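Local structure of CELL WALL surface anchor family protein (Streptococcus pneumoniae, 2WW8) at residues T214-K219 / Y582-V587; Q379-H384 / G531-T536; P224-I229 / Q373-S378; S257-I262 / E333-V338. The protein serves as the adhesin of the pneumococcal pilus and probably attaches the bacterium to host cells through an integrin I-like domain. All coordinates share one frame; numbering follows the deposited sequence.

Contact 1: T214-K219 / Y582-V587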
loop_
_atom_site.group_PDB
_atom_site.type_symbol
_atom_site.label_atom_id
_atom_site.label_comp_id
_atom_site.label_asym_id
_atom_site.label_seq_id
_atom_site.Cartn_x
_atom_site.Cartn_y
_atom_site.Cartn_z
ATOM N N THR A 214 -8.355 -5.956 16.914
ATOM C CA THR A 214 -9.256 -6.410 17.949
ATOM C C THR A 214 -8.524 -7.424 18.854
ATOM O O THR A 214 -8.009 -8.434 18.370
ATOM C CB THR A 214 -10.568 -7.023 17.311
ATOM O OG1 THR A 214 -11.194 -6.016 16.490
ATOM C CG2 THR A 214 -11.545 -7.429 18.425
ATOM N N VAL A 215 -8.528 -7.181 20.169
ATOM C CA VAL A 215 -7.861 -8.014 21.192
ATOM C C VAL A 215 -8.933 -8.701 22.028
ATOM O O VAL A 215 -9.857 -8.028 22.517
ATOM C CB VAL A 215 -6.969 -7.167 22.128
ATOM C CG1 VAL A 215 -6.111 -8.112 22.997
ATOM C CG2 VAL A 215 -6.094 -6.252 21.302
ATOM N N TYR A 216 -8.867 -10.033 22.157
ATOM C CA TYR A 216 -9.797 -10.735 23.008
ATOM C C TYR A 216 -9.048 -11.070 24.299
ATOM O O TYR A 216 -7.912 -11.541 24.245
ATOM C CB TYR A 216 -10.260 -12.006 22.289
ATOM C CG TYR A 216 -10.951 -11.692 20.979
ATOM C CD1 TYR A 216 -12.258 -11.205 20.973
ATOM C CD2 TYR A 216 -10.296 -11.877 19.759
ATOM C CE1 TYR A 216 -12.897 -10.882 19.793
ATOM C CE2 TYR A 216 -10.920 -11.565 18.566
ATOM C CZ TYR A 216 -12.218 -11.085 18.604
ATOM O OH TYR A 216 -12.844 -10.763 17.433
ATOM N N GLU A 217 -9.640 -10.865 25.467
ATOM C CA GLU A 217 -8.895 -11.175 26.687
ATOM C C GLU A 217 -9.763 -12.106 27.511
ATOM O O GLU A 217 -10.976 -11.914 27.619
ATOM C CB GLU A 217 -8.497 -9.889 27.446
ATOM C CG GLU A 217 -7.782 -8.835 26.576
ATOM C CD GLU A 217 -7.466 -7.490 27.269
ATOM O OE1 GLU A 217 -7.180 -7.504 28.493
ATOM O OE2 GLU A 217 -7.498 -6.420 26.595
ATOM N N GLN A 218 -9.148 -13.138 28.084
ATOM C CA GLN A 218 -9.918 -14.064 28.879
ATOM C C GLN A 218 -10.187 -13.415 30.218
ATOM O O GLN A 218 -9.547 -12.463 30.634
ATOM C CB GLN A 218 -9.260 -15.419 29.130
ATOM C CG GLN A 218 -8.907 -16.226 27.898
ATOM C CD GLN A 218 -7.538 -15.851 27.337
ATOM O OE1 GLN A 218 -6.785 -15.001 27.881
ATOM N NE2 GLN A 218 -7.217 -16.466 26.215
ATOM N N LYS A 219 -11.170 -13.963 30.902
ATOM C CA LYS A 219 -11.451 -13.441 32.239
ATOM C C LYS A 219 -10.208 -13.514 33.162
ATOM O O LYS A 219 -10.058 -12.687 34.073
ATOM C CB LYS A 219 -12.797 -13.990 32.715
ATOM C CG LYS A 219 -13.793 -13.997 31.485
ATOM C CD LYS A 219 -14.620 -12.733 31.172
ATOM C CE LYS A 219 -15.172 -12.773 29.747
ATOM N NZ LYS A 219 -16.547 -12.233 29.423
ATOM N N TYR A 582 -21.055 -16.988 21.875
ATOM C CA TYR A 582 -20.556 -17.922 22.909
ATOM C C TYR A 582 -19.059 -17.611 23.163
ATOM O O TYR A 582 -18.605 -17.613 24.327
ATOM C CB TYR A 582 -20.779 -19.396 22.505
ATOM C CG TYR A 582 -22.184 -19.907 22.705
ATOM C CD1 TYR A 582 -22.872 -19.633 23.871
ATOM C CD2 TYR A 582 -22.812 -20.709 21.743
ATOM C CE1 TYR A 582 -24.144 -20.069 24.090
ATOM C CE2 TYR A 582 -24.086 -21.206 21.990
ATOM C CZ TYR A 582 -24.740 -20.874 23.133
ATOM O OH TYR A 582 -25.995 -21.340 23.384
ATOM N N PHE A 583 -18.318 -17.287 22.094
ATOM C CA PHE A 583 -16.945 -16.844 22.262
ATOM C C PHE A 583 -16.866 -15.686 23.299
ATOM O O PHE A 583 -15.996 -15.654 24.172
ATOM C CB PHE A 583 -16.351 -16.501 20.892
ATOM C CG PHE A 583 -14.858 -16.165 20.915
ATOM C CD1 PHE A 583 -13.963 -17.024 21.549
ATOM C CD2 PHE A 583 -14.357 -15.024 20.331
ATOM C CE1 PHE A 583 -12.588 -16.754 21.577
ATOM C CE2 PHE A 583 -12.965 -14.709 20.406
ATOM C CZ PHE A 583 -12.087 -15.600 21.004
ATOM N N HIS A 584 -17.765 -14.709 23.149
ATOM C CA HIS A 584 -17.806 -13.555 24.001
ATOM C C HIS A 584 -18.312 -13.909 25.414
ATOM O O HIS A 584 -18.329 -13.047 26.265
ATOM C CB HIS A 584 -18.598 -12.385 23.384
ATOM C CG HIS A 584 -17.878 -11.665 22.290
ATOM N ND1 HIS A 584 -17.761 -12.168 21.011
ATOM C CD2 HIS A 584 -17.248 -10.465 22.272
ATOM C CE1 HIS A 584 -17.083 -11.323 20.253
ATOM N NE2 HIS A 584 -16.755 -10.287 21.001
ATOM N N THR A 585 -18.688 -15.143 25.730
ATOM C CA THR A 585 -18.985 -15.342 27.144
ATOM C C THR A 585 -17.679 -15.681 27.873
ATOM O O THR A 585 -17.661 -15.738 29.087
ATOM C CB THR A 585 -20.031 -16.458 27.403
ATOM O OG1 THR A 585 -19.456 -17.722 27.032
ATOM C CG2 THR A 585 -21.342 -16.210 26.645
ATOM N N ILE A 586 -16.603 -15.969 27.150
ATOM C CA ILE A 586 -15.362 -16.355 27.805
ATOM C C ILE A 586 -14.238 -15.368 27.519
ATOM O O ILE A 586 -13.197 -15.449 28.175
ATOM C CB ILE A 586 -14.932 -17.808 27.490
ATOM C CG1 ILE A 586 -14.697 -18.026 26.008
ATOM C CG2 ILE A 586 -16.033 -18.736 28.035
ATOM C CD1 ILE A 586 -14.451 -19.473 25.666
ATOM N N VAL A 587 -14.451 -14.435 26.591
ATOM C CA VAL A 587 -13.454 -13.368 26.400
ATOM C C VAL A 587 -14.182 -12.013 26.465
ATOM O O VAL A 587 -15.385 -11.942 26.089
ATOM C CB VAL A 587 -12.656 -13.549 25.062
ATOM C CG1 VAL A 587 -11.914 -14.887 25.023
ATOM C CG2 VAL A 587 -13.580 -13.475 23.818
HETATM O O HOH W 1 -12.638 -16.872 30.269
#
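This is the neck of the integrin I-like (von Willebrand factor A) domain, where strand 203-218 brings the chain in and the turn after helix 575-583 hands it to the outgoing strand 587-591. An aromatic cluster of Tyr216, Phe583 and His584 joins the two. Phe583 has CG anti to its backbone N (chi1 -174°), which carries the ring to Tyr216, where it meets the face edge-on in a T-shaped pair, planes 63° apart: Phe583 CE2 stands over the centre of the tyrosine ring, 3.6 Å from Tyr216 CD1. Tyr216 presents its edge to the face of His584 in an offset edge-to-face pair; the imidazole is bonded at both nitrogens, to Asn580 O and Glu589. Val587 CG2 sits 3.6 Å above the centre of the Phe583 ring and also reaches Tyr216. Past the helix, the turned chain brings Val587 CA within 3.1 Å of Glu217 O, a CA-H...O contact. A water donates to Ile586 O at 2.6 Å and weakly accepts from Lys219 N.

Contact 2: Q379-H384 / G531-T536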
loop_
_atom_site.group_PDB
_atom_site.type_symbol
_atom_site.label_atom_id
_atom_site.label_comp_id
_atom_site.label_asym_id
_atom_site.label_seq_id
_atom_site.Cartn_x
_atom_site.Cartn_y
_atom_site.Cartn_z
ATOM N N GLN A 379 -7.867 -22.808 29.765
ATOM C CA GLN A 379 -9.291 -22.974 29.793
ATOM C C GLN A 379 -9.635 -23.890 28.612
ATOM O O GLN A 379 -9.286 -23.560 27.479
ATOM C CB GLN A 379 -9.951 -21.629 29.524
ATOM C CG GLN A 379 -11.486 -21.710 29.745
ATOM C CD GLN A 379 -12.140 -20.307 29.921
ATOM O OE1 GLN A 379 -11.454 -19.266 29.886
ATOM N NE2 GLN A 379 -13.489 -20.281 30.082
ATOM N N LYS A 380 -10.304 -25.006 28.867
ATOM C CA LYS A 380 -10.494 -26.034 27.804
ATOM C C LYS A 380 -11.910 -25.902 27.266
ATOM O O LYS A 380 -12.857 -25.863 28.044
ATOM C CB LYS A 380 -10.230 -27.453 28.337
ATOM C CG LYS A 380 -8.735 -27.590 28.714
ATOM C CD LYS A 380 -8.488 -28.254 30.039
ATOM C CE LYS A 380 -7.036 -28.337 30.461
ATOM N NZ LYS A 380 -6.475 -27.312 31.407
ATOM N N VAL A 381 -12.055 -25.765 25.942
ATOM C CA VAL A 381 -13.323 -25.399 25.322
ATOM C C VAL A 381 -13.612 -26.350 24.161
ATOM O O VAL A 381 -12.699 -26.701 23.428
ATOM C CB VAL A 381 -13.262 -23.922 24.817
ATOM C CG1 VAL A 381 -14.632 -23.407 24.217
ATOM C CG2 VAL A 381 -12.783 -22.979 25.982
ATOM N N ILE A 382 -14.876 -26.731 23.998
ATOM C CA ILE A 382 -15.371 -27.352 22.767
ATOM C C ILE A 382 -16.478 -26.470 22.202
ATOM O O ILE A 382 -17.401 -26.060 22.963
ATOM C CB ILE A 382 -15.929 -28.778 23.088
ATOM C CG1 ILE A 382 -14.793 -29.645 23.710
ATOM C CG2 ILE A 382 -16.676 -29.426 21.922
ATOM C CD1 ILE A 382 -15.361 -30.874 24.454
ATOM N N PHE A 383 -16.312 -26.136 20.916
ATOM C CA PHE A 383 -17.411 -25.598 20.087
ATOM C C PHE A 383 -17.917 -26.740 19.155
ATOM O O PHE A 383 -17.181 -27.265 18.339
ATOM C CB PHE A 383 -16.896 -24.410 19.234
ATOM C CG PHE A 383 -16.647 -23.157 20.007
ATOM C CD1 PHE A 383 -17.677 -22.255 20.226
ATOM C CD2 PHE A 383 -15.356 -22.866 20.490
ATOM C CE1 PHE A 383 -17.417 -21.065 20.941
ATOM C CE2 PHE A 383 -15.107 -21.704 21.180
ATOM C CZ PHE A 383 -16.123 -20.792 21.411
ATOM N N HIS A 384 -19.168 -27.115 19.290
ATOM C CA HIS A 384 -19.696 -28.199 18.506
ATOM C C HIS A 384 -20.806 -27.623 17.599
ATOM O O HIS A 384 -21.826 -27.060 18.071
ATOM C CB HIS A 384 -20.350 -29.143 19.478
ATOM C CG HIS A 384 -20.912 -30.378 18.823
ATOM N ND1 HIS A 384 -21.589 -31.337 19.541
ATOM C CD2 HIS A 384 -20.817 -30.852 17.560
ATOM C CE1 HIS A 384 -21.959 -32.315 18.724
ATOM N NE2 HIS A 384 -21.508 -32.039 17.517
ATOM N N GLY A 531 -15.011 -30.175 33.426
ATOM C CA GLY A 531 -14.931 -28.737 33.732
ATOM C C GLY A 531 -14.719 -27.970 32.426
ATOM O O GLY A 531 -14.409 -26.791 32.476
ATOM N N TYR A 532 -14.856 -28.617 31.275
ATOM C CA TYR A 532 -14.781 -27.958 29.971
ATOM C C TYR A 532 -15.906 -26.952 29.790
ATOM O O TYR A 532 -17.009 -27.161 30.318
ATOM C CB TYR A 532 -14.827 -28.927 28.826
ATOM C CG TYR A 532 -13.855 -30.080 28.765
ATOM C CD1 TYR A 532 -12.569 -29.994 29.308
ATOM C CD2 TYR A 532 -14.258 -31.292 28.179
ATOM C CE1 TYR A 532 -11.669 -31.097 29.243
ATOM C CE2 TYR A 532 -13.415 -32.362 28.118
ATOM C CZ TYR A 532 -12.110 -32.247 28.606
ATOM O OH TYR A 532 -11.248 -33.328 28.531
ATOM N N ASP A 533 -15.637 -25.864 29.074
ATOM C CA ASP A 533 -16.748 -25.117 28.460
ATOM C C ASP A 533 -17.139 -25.861 27.166
ATOM O O ASP A 533 -16.369 -26.023 26.228
ATOM C CB ASP A 533 -16.378 -23.663 28.140
ATOM C CG ASP A 533 -16.023 -22.885 29.389
ATOM O OD1 ASP A 533 -16.978 -22.421 30.043
ATOM O OD2 ASP A 533 -14.812 -22.742 29.721
ATOM N N VAL A 534 -18.402 -26.234 27.042
ATOM C CA VAL A 534 -18.869 -26.949 25.835
ATOM C C VAL A 534 -20.081 -26.158 25.344
ATOM O O VAL A 534 -21.100 -26.095 26.070
ATOM C CB VAL A 534 -19.317 -28.387 26.180
ATOM C CG1 VAL A 534 -19.705 -29.120 24.888
ATOM C CG2 VAL A 534 -18.159 -29.136 26.895
ATOM N N PHE A 535 -19.943 -25.630 24.133
ATOM C CA PHE A 535 -20.960 -24.834 23.419
ATOM C C PHE A 535 -21.450 -25.620 22.187
ATOM O O PHE A 535 -20.632 -26.196 21.481
ATOM C CB PHE A 535 -20.288 -23.567 22.884
ATOM C CG PHE A 535 -19.736 -22.690 23.962
ATOM C CD1 PHE A 535 -20.595 -22.027 24.836
ATOM C CD2 PHE A 535 -18.353 -22.523 24.102
ATOM C CE1 PHE A 535 -20.113 -21.168 25.859
ATOM C CE2 PHE A 535 -17.855 -21.641 25.143
ATOM C CZ PHE A 535 -18.732 -21.007 26.036
ATOM N N THR A 536 -22.753 -25.659 21.951
ATOM C CA THR A 536 -23.349 -26.396 20.858
ATOM C C THR A 536 -24.198 -25.400 20.068
ATOM O O THR A 536 -25.117 -24.709 20.588
ATOM C CB THR A 536 -24.220 -27.556 21.389
ATOM O OG1 THR A 536 -23.398 -28.344 22.277
ATOM C CG2 THR A 536 -24.698 -28.494 20.244
HETATM O O HOH W 2 -21.921 -30.582 22.212
#
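Strands 379-386 and 533-539 run parallel in the central sheet of the von Willebrand factor A fold. On one face Phe383 and Phe535 run alongside each other in the same sense, the rings 27° from parallel and displaced with little overlap: Phe535 CD2 is 3.6 Å above the Phe383 plane, toward the rim. Val381 CG1 meets the edge of the Phe535 ring, 3.8 Å from Phe535 CE2. At the start of that face the extended Gln379 gives NE2 to Asp533 OD2 at 2.8 Å, nearly straight (166°) and in the amide plane, though it reaches the carboxylate from above its plane. On the other face Ile382 runs alongside Val534, and its CD1 also touches Tyr532, whose hydroxyl bonds the calcium ligand Asp367. Between the strands, Ile382 N to Asp533 O (2.8 Å) continues the parallel ladder. Beyond it His384 NE2 bonds Tyr275 OH, while a water links His384 ND1 (2.8 Å) to Thr536 OG1 (2.7 Å), which also bonds Ser560 OG.

Contact 3: P224-I229 / Q373-S378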
loop_
_atom_site.group_PDB
_atom_site.type_symbol
_atom_site.label_atom_id
_atom_site.label_comp_id
_atom_site.label_asym_id
_atom_site.label_seq_id
_atom_site.Cartn_x
_atom_site.Cartn_y
_atom_site.Cartn_z
ATOM N N PRO A 224 -4.575 -19.170 28.958
ATOM C CA PRO A 224 -4.904 -19.169 27.548
ATOM C C PRO A 224 -5.952 -20.256 27.303
ATOM O O PRO A 224 -6.307 -21.004 28.231
ATOM C CB PRO A 224 -3.556 -19.458 26.894
ATOM C CG PRO A 224 -2.983 -20.464 27.813
ATOM C CD PRO A 224 -3.316 -19.901 29.195
ATOM N N LEU A 225 -6.444 -20.293 26.067
ATOM C CA LEU A 225 -7.464 -21.278 25.649
ATOM C C LEU A 225 -6.888 -22.429 24.856
ATOM O O LEU A 225 -6.042 -22.213 23.999
ATOM C CB LEU A 225 -8.471 -20.609 24.710
ATOM C CG LEU A 225 -9.144 -19.341 25.254
ATOM C CD1 LEU A 225 -10.017 -18.760 24.131
ATOM C CD2 LEU A 225 -10.006 -19.648 26.497
ATOM N N ASP A 226 -7.376 -23.638 25.132
ATOM C CA ASP A 226 -7.155 -24.852 24.353
ATOM C C ASP A 226 -8.551 -25.280 23.860
ATOM O O ASP A 226 -9.408 -25.684 24.645
ATOM C CB ASP A 226 -6.519 -25.996 25.202
ATOM C CG ASP A 226 -4.987 -25.868 25.339
ATOM O OD1 ASP A 226 -4.307 -25.279 24.469
ATOM O OD2 ASP A 226 -4.449 -26.306 26.381
ATOM N N VAL A 227 -8.762 -25.216 22.558
ATOM C CA VAL A 227 -10.088 -25.301 21.979
ATOM C C VAL A 227 -10.169 -26.437 20.948
ATOM O O VAL A 227 -9.342 -26.525 20.058
ATOM C CB VAL A 227 -10.482 -23.972 21.271
ATOM C CG1 VAL A 227 -11.900 -24.078 20.788
ATOM C CG2 VAL A 227 -10.289 -22.731 22.234
ATOM N N VAL A 228 -11.186 -27.294 21.068
ATOM C CA VAL A 228 -11.471 -28.229 19.973
ATOM C C VAL A 228 -12.792 -27.789 19.289
ATOM O O VAL A 228 -13.800 -27.488 19.944
ATOM C CB VAL A 228 -11.684 -29.652 20.509
ATOM C CG1 VAL A 228 -12.065 -30.626 19.319
ATOM C CG2 VAL A 228 -10.377 -30.142 21.284
ATOM N N ILE A 229 -12.777 -27.745 17.968
ATOM C CA ILE A 229 -14.050 -27.495 17.221
ATOM C C ILE A 229 -14.549 -28.806 16.637
ATOM O O ILE A 229 -13.766 -29.486 15.964
ATOM C CB ILE A 229 -13.830 -26.497 16.109
ATOM C CG1 ILE A 229 -13.449 -25.184 16.757
ATOM C CG2 ILE A 229 -15.076 -26.384 15.182
ATOM C CD1 ILE A 229 -13.055 -24.105 15.780
ATOM N N GLN A 373 -3.632 -33.623 25.098
ATOM C CA GLN A 373 -2.791 -32.529 24.577
ATOM C C GLN A 373 -2.971 -31.159 25.250
ATOM O O GLN A 373 -2.104 -30.321 25.071
ATOM C CB GLN A 373 -3.030 -32.353 23.090
ATOM C CG GLN A 373 -2.880 -33.688 22.267
ATOM C CD GLN A 373 -3.240 -33.389 20.803
ATOM O OE1 GLN A 373 -2.841 -32.349 20.275
ATOM N NE2 GLN A 373 -3.967 -34.246 20.160
ATOM N N ALA A 374 -4.041 -30.919 25.998
ATOM C CA ALA A 374 -4.256 -29.593 26.570
ATOM C C ALA A 374 -3.187 -29.281 27.627
ATOM O O ALA A 374 -2.661 -30.173 28.321
ATOM C CB ALA A 374 -5.657 -29.502 27.204
ATOM N N ARG A 375 -2.882 -27.993 27.744
ATOM C CA ARG A 375 -2.062 -27.541 28.820
ATOM C C ARG A 375 -2.729 -27.661 30.186
ATOM O O ARG A 375 -3.942 -27.584 30.312
ATOM C CB ARG A 375 -1.553 -26.118 28.566
ATOM C CG ARG A 375 -0.733 -26.081 27.271
ATOM C CD ARG A 375 -0.597 -24.618 26.872
ATOM N NE ARG A 375 -1.848 -24.203 26.239
ATOM C CZ ARG A 375 -1.947 -23.099 25.501
ATOM N NH1 ARG A 375 -0.907 -22.282 25.453
ATOM N NH2 ARG A 375 -3.093 -22.768 24.932
ATOM N N GLN A 376 -1.913 -27.818 31.218
ATOM C CA GLN A 376 -2.425 -27.852 32.586
ATOM C C GLN A 376 -3.207 -26.574 32.990
ATOM O O GLN A 376 -4.322 -26.645 33.515
ATOM C CB GLN A 376 -1.276 -28.102 33.571
ATOM C CG GLN A 376 -1.802 -28.112 35.047
ATOM C CD GLN A 376 -0.724 -28.320 36.090
ATOM O OE1 GLN A 376 -0.439 -27.403 36.867
ATOM N NE2 GLN A 376 -0.102 -29.506 36.121
ATOM N N ASN A 377 -2.588 -25.434 32.749
ATOM C CA ASN A 377 -3.163 -24.135 33.016
ATOM C C ASN A 377 -3.703 -23.503 31.749
ATOM O O ASN A 377 -2.999 -22.699 31.100
ATOM C CB ASN A 377 -2.046 -23.191 33.457
ATOM C CG ASN A 377 -1.332 -23.706 34.697
ATOM O OD1 ASN A 377 -1.978 -23.901 35.722
ATOM N ND2 ASN A 377 -0.020 -23.991 34.588
ATOM N N SER A 378 -4.902 -23.916 31.384
ATOM C CA SER A 378 -5.589 -23.434 30.194
ATOM C C SER A 378 -7.075 -23.636 30.451
ATOM O O SER A 378 -7.477 -24.513 31.262
ATOM C CB SER A 378 -5.138 -24.152 28.920
ATOM O OG SER A 378 -5.624 -25.488 28.823
#
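Asp226, buried near the start of strand 225-232 in the parallel sheet of the von Willebrand factor A domain, is clasped by the loop that follows helix 359-373. With chi1 at -82° its CG stands beside the backbone N, and the carboxylate faces the loop. Arg375 N binds Asp226 OD2 at 2.7 Å on the syn lone pair. The Arg375 side chain bends at chi3 (-79°) and folds back on the same carboxylate: NH2 donates to Asp226 OD1 at 2.8 Å from above the carboxylate plane, completing a salt bridge, while NE makes weak bonds to both oxygens. Pro224 CG lies over a face of the guanidinium, 3.6 Å from Arg375 NH1, which bonds Glu267 O. Ser378 OG lies between its backbone N and carbonyl carbon (chi1 73°), 2.8 Å from Asp226 OD2 and 3.1 Å from Arg375 O. Arg269 NH1 makes a second salt bridge to Asp226 OD1. With two arginines and a backbone N-H around it, the buried carboxylate is probably ionised, since these neighbours would tend to lower its pKa.

Contact 4: S257-I262 / E333-V338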
loop_
_atom_site.group_PDB
_atom_site.type_symbol
_atom_site.label_atom_id
_atom_site.label_comp_id
_atom_site.label_asym_id
_atom_site.label_seq_id
_atom_site.Cartn_x
_atom_site.Cartn_y
_atom_site.Cartn_z
ATOM N N SER A 257 -13.708 -18.411 10.514
ATOM C CA SER A 257 -13.653 -17.084 11.155
ATOM C C SER A 257 -13.458 -17.204 12.658
ATOM O O SER A 257 -12.706 -16.431 13.222
ATOM C CB SER A 257 -14.834 -16.162 10.864
ATOM O OG SER A 257 -14.654 -14.995 11.648
ATOM N N LEU A 258 -14.102 -18.181 13.279
ATOM C CA LEU A 258 -13.905 -18.466 14.693
ATOM C C LEU A 258 -12.435 -18.870 14.998
ATOM O O LEU A 258 -11.835 -18.406 15.960
ATOM C CB LEU A 258 -14.877 -19.567 15.173
ATOM C CG LEU A 258 -14.710 -20.009 16.639
ATOM C CD1 LEU A 258 -14.993 -18.845 17.590
ATOM C CD2 LEU A 258 -15.548 -21.234 16.993
ATOM N N ILE A 259 -11.846 -19.716 14.159
ATOM C CA ILE A 259 -10.434 -20.042 14.264
ATOM C C ILE A 259 -9.619 -18.733 14.238
ATOM O O ILE A 259 -8.750 -18.550 15.103
ATOM C CB ILE A 259 -10.010 -20.993 13.136
ATOM C CG1 ILE A 259 -10.695 -22.345 13.389
ATOM C CG2 ILE A 259 -8.502 -21.118 13.087
ATOM C CD1 ILE A 259 -10.583 -23.286 12.188
ATOM N N ASP A 260 -9.875 -17.842 13.275
ATOM C CA ASP A 260 -9.144 -16.556 13.228
ATOM C C ASP A 260 -9.284 -15.786 14.540
ATOM O O ASP A 260 -8.317 -15.166 14.957
ATOM C CB ASP A 260 -9.573 -15.571 12.124
ATOM C CG ASP A 260 -9.258 -16.047 10.709
ATOM O OD1 ASP A 260 -8.314 -16.839 10.530
ATOM O OD2 ASP A 260 -9.967 -15.660 9.737
ATOM N N LYS A 261 -10.464 -15.731 15.140
ATOM C CA LYS A 261 -10.651 -14.976 16.376
ATOM C C LYS A 261 -9.916 -15.664 17.532
ATOM O O LYS A 261 -9.218 -14.999 18.289
ATOM C CB LYS A 261 -12.136 -14.900 16.748
ATOM C CG LYS A 261 -12.923 -13.978 15.831
ATOM C CD LYS A 261 -14.390 -14.039 16.252
ATOM C CE LYS A 261 -15.312 -13.964 15.024
ATOM N NZ LYS A 261 -15.190 -12.591 14.582
ATOM N N ILE A 262 -10.055 -16.992 17.657
ATOM C CA ILE A 262 -9.339 -17.712 18.727
ATOM C C ILE A 262 -7.824 -17.548 18.623
ATOM O O ILE A 262 -7.162 -17.303 19.638
ATOM C CB ILE A 262 -9.694 -19.186 18.720
ATOM C CG1 ILE A 262 -11.138 -19.369 19.213
ATOM C CG2 ILE A 262 -8.719 -20.000 19.620
ATOM C CD1 ILE A 262 -11.717 -20.729 18.721
ATOM N N GLU A 333 -3.111 -24.539 7.536
ATOM C CA GLU A 333 -3.358 -25.863 7.037
ATOM C C GLU A 333 -4.671 -26.363 7.622
ATOM O O GLU A 333 -5.511 -26.879 6.897
ATOM C CB GLU A 333 -2.146 -26.716 7.406
ATOM C CG GLU A 333 -2.229 -28.106 6.819
ATOM C CD GLU A 333 -1.065 -29.000 7.261
ATOM O OE1 GLU A 333 -0.059 -28.501 7.843
ATOM O OE2 GLU A 333 -1.225 -30.225 7.039
ATOM N N LEU A 334 -4.884 -26.135 8.918
ATOM C CA LEU A 334 -6.120 -26.526 9.582
ATOM C C LEU A 334 -7.351 -25.846 8.946
ATOM O O LEU A 334 -8.368 -26.495 8.651
ATOM C CB LEU A 334 -5.963 -26.311 11.088
ATOM C CG LEU A 334 -7.114 -26.512 12.083
ATOM C CD1 LEU A 334 -6.631 -26.449 13.559
ATOM C CD2 LEU A 334 -8.211 -25.458 11.858
ATOM N N LYS A 335 -7.282 -24.534 8.735
ATOM C CA LYS A 335 -8.416 -23.843 8.115
ATOM C C LYS A 335 -8.646 -24.380 6.698
ATOM O O LYS A 335 -9.781 -24.421 6.291
ATOM C CB LYS A 335 -8.155 -22.328 8.006
ATOM C CG LYS A 335 -8.289 -21.560 9.354
ATOM C CD LYS A 335 -7.757 -20.184 9.169
ATOM C CE LYS A 335 -8.673 -19.332 8.427
ATOM N NZ LYS A 335 -7.955 -18.038 8.194
ATOM N N ASN A 336 -7.628 -24.747 5.914
ATOM C CA ASN A 336 -7.844 -25.392 4.597
ATOM C C ASN A 336 -8.453 -26.791 4.649
ATOM O O ASN A 336 -8.864 -27.339 3.613
ATOM C CB ASN A 336 -6.540 -25.521 3.804
ATOM C CG ASN A 336 -6.052 -24.177 3.252
ATOM O OD1 ASN A 336 -6.859 -23.281 3.001
ATOM N ND2 ASN A 336 -4.743 -24.019 3.078
ATOM N N LYS A 337 -8.465 -27.395 5.830
ATOM C CA LYS A 337 -9.085 -28.716 6.008
ATOM C C LYS A 337 -10.534 -28.620 6.383
ATOM O O LYS A 337 -11.262 -29.636 6.300
ATOM C CB LYS A 337 -8.341 -29.524 7.085
ATOM C CG LYS A 337 -7.087 -30.008 6.330
ATOM C CD LYS A 337 -6.157 -30.764 7.201
ATOM C CE LYS A 337 -6.429 -32.235 6.984
ATOM N NZ LYS A 337 -5.601 -32.993 8.015
ATOM N N VAL A 338 -10.947 -27.435 6.842
ATOM C CA VAL A 338 -12.366 -27.196 7.141
ATOM C C VAL A 338 -13.193 -27.456 5.850
ATOM O O VAL A 338 -12.929 -26.809 4.873
ATOM C CB VAL A 338 -12.618 -25.778 7.661
ATOM C CG1 VAL A 338 -14.110 -25.614 7.910
ATOM C CG2 VAL A 338 -11.834 -25.513 8.981
HETATM O O HOH W 3 -8.528 -14.916 7.812
#
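The helical segments 257-262 and 333-337 run nearly antiparallel, their axes 10.7 Å apart at closest approach with 159° between their directions, and the backbones come nearest at Ile259 and Lys335, CA to CA 7.5 Å. Contact is made by side chains alone. Ile259 points toward the other helix, its CG1 beside the backbone N and the branch extended beyond it, so that CD1 lands 3.2 Å from Leu334 CD2, closer than two methyls normally pack. The same methyl also meets Val338 CG2 at 4.1 Å. Both helices lie against one face of the central parallel sheet of the von Willebrand factor A fold: Ile259 and Leu258 rest on Ile229, Leu334 on Val270 and Leu272, and, just past the second helix, Val338 on Leu231. Away from the sheet the character turns polar. The aliphatic part of Lys335 runs antiparallel alongside Ile259, its CG 3.8 Å from Ile259 CG2, then bends at chi3 (76°) and brings the ammonium to Asp260. The two side chains cross at about a right angle, and Lys335 NZ donates to the syn lone pair of Asp260 OD1 at 2.7 Å, a salt bridge at the surface. The backbone of Lys335 is gripped as well, its O accepting from Arg256 NE. One water spans the charged pair, donating to Asp260 OD2 at 2.5 Å and accepting weakly from Lys335 NZ.

All four contacts belong to the metal-binding integrin I-like domain or its neck. Contacts 2 and 3, centres 10 Å apart, lie on neighbouring strands 379-386 and 225-232 of the central sheet: Gln379 N is 2.8 Å from Pro224 O, and Lys380 NZ reaches Arg375 O. Contact 4 packs its helices on that sheet, with Leu258 and Ile262 against Phe383. Contact 1 closes the domain where the chain enters and leaves, Tyr582 stacking on Phe535 of contact 2 and Phe583 resting on Lys261 and Ile262 of contact 4. Strands 225-232 and 379-386 lead on to the magnesium ligands Ser234, Ser236 and Asp387; the side chain of His384 is about 10 Å from that ion, and that of Tyr532 about 4 Å from a calcium.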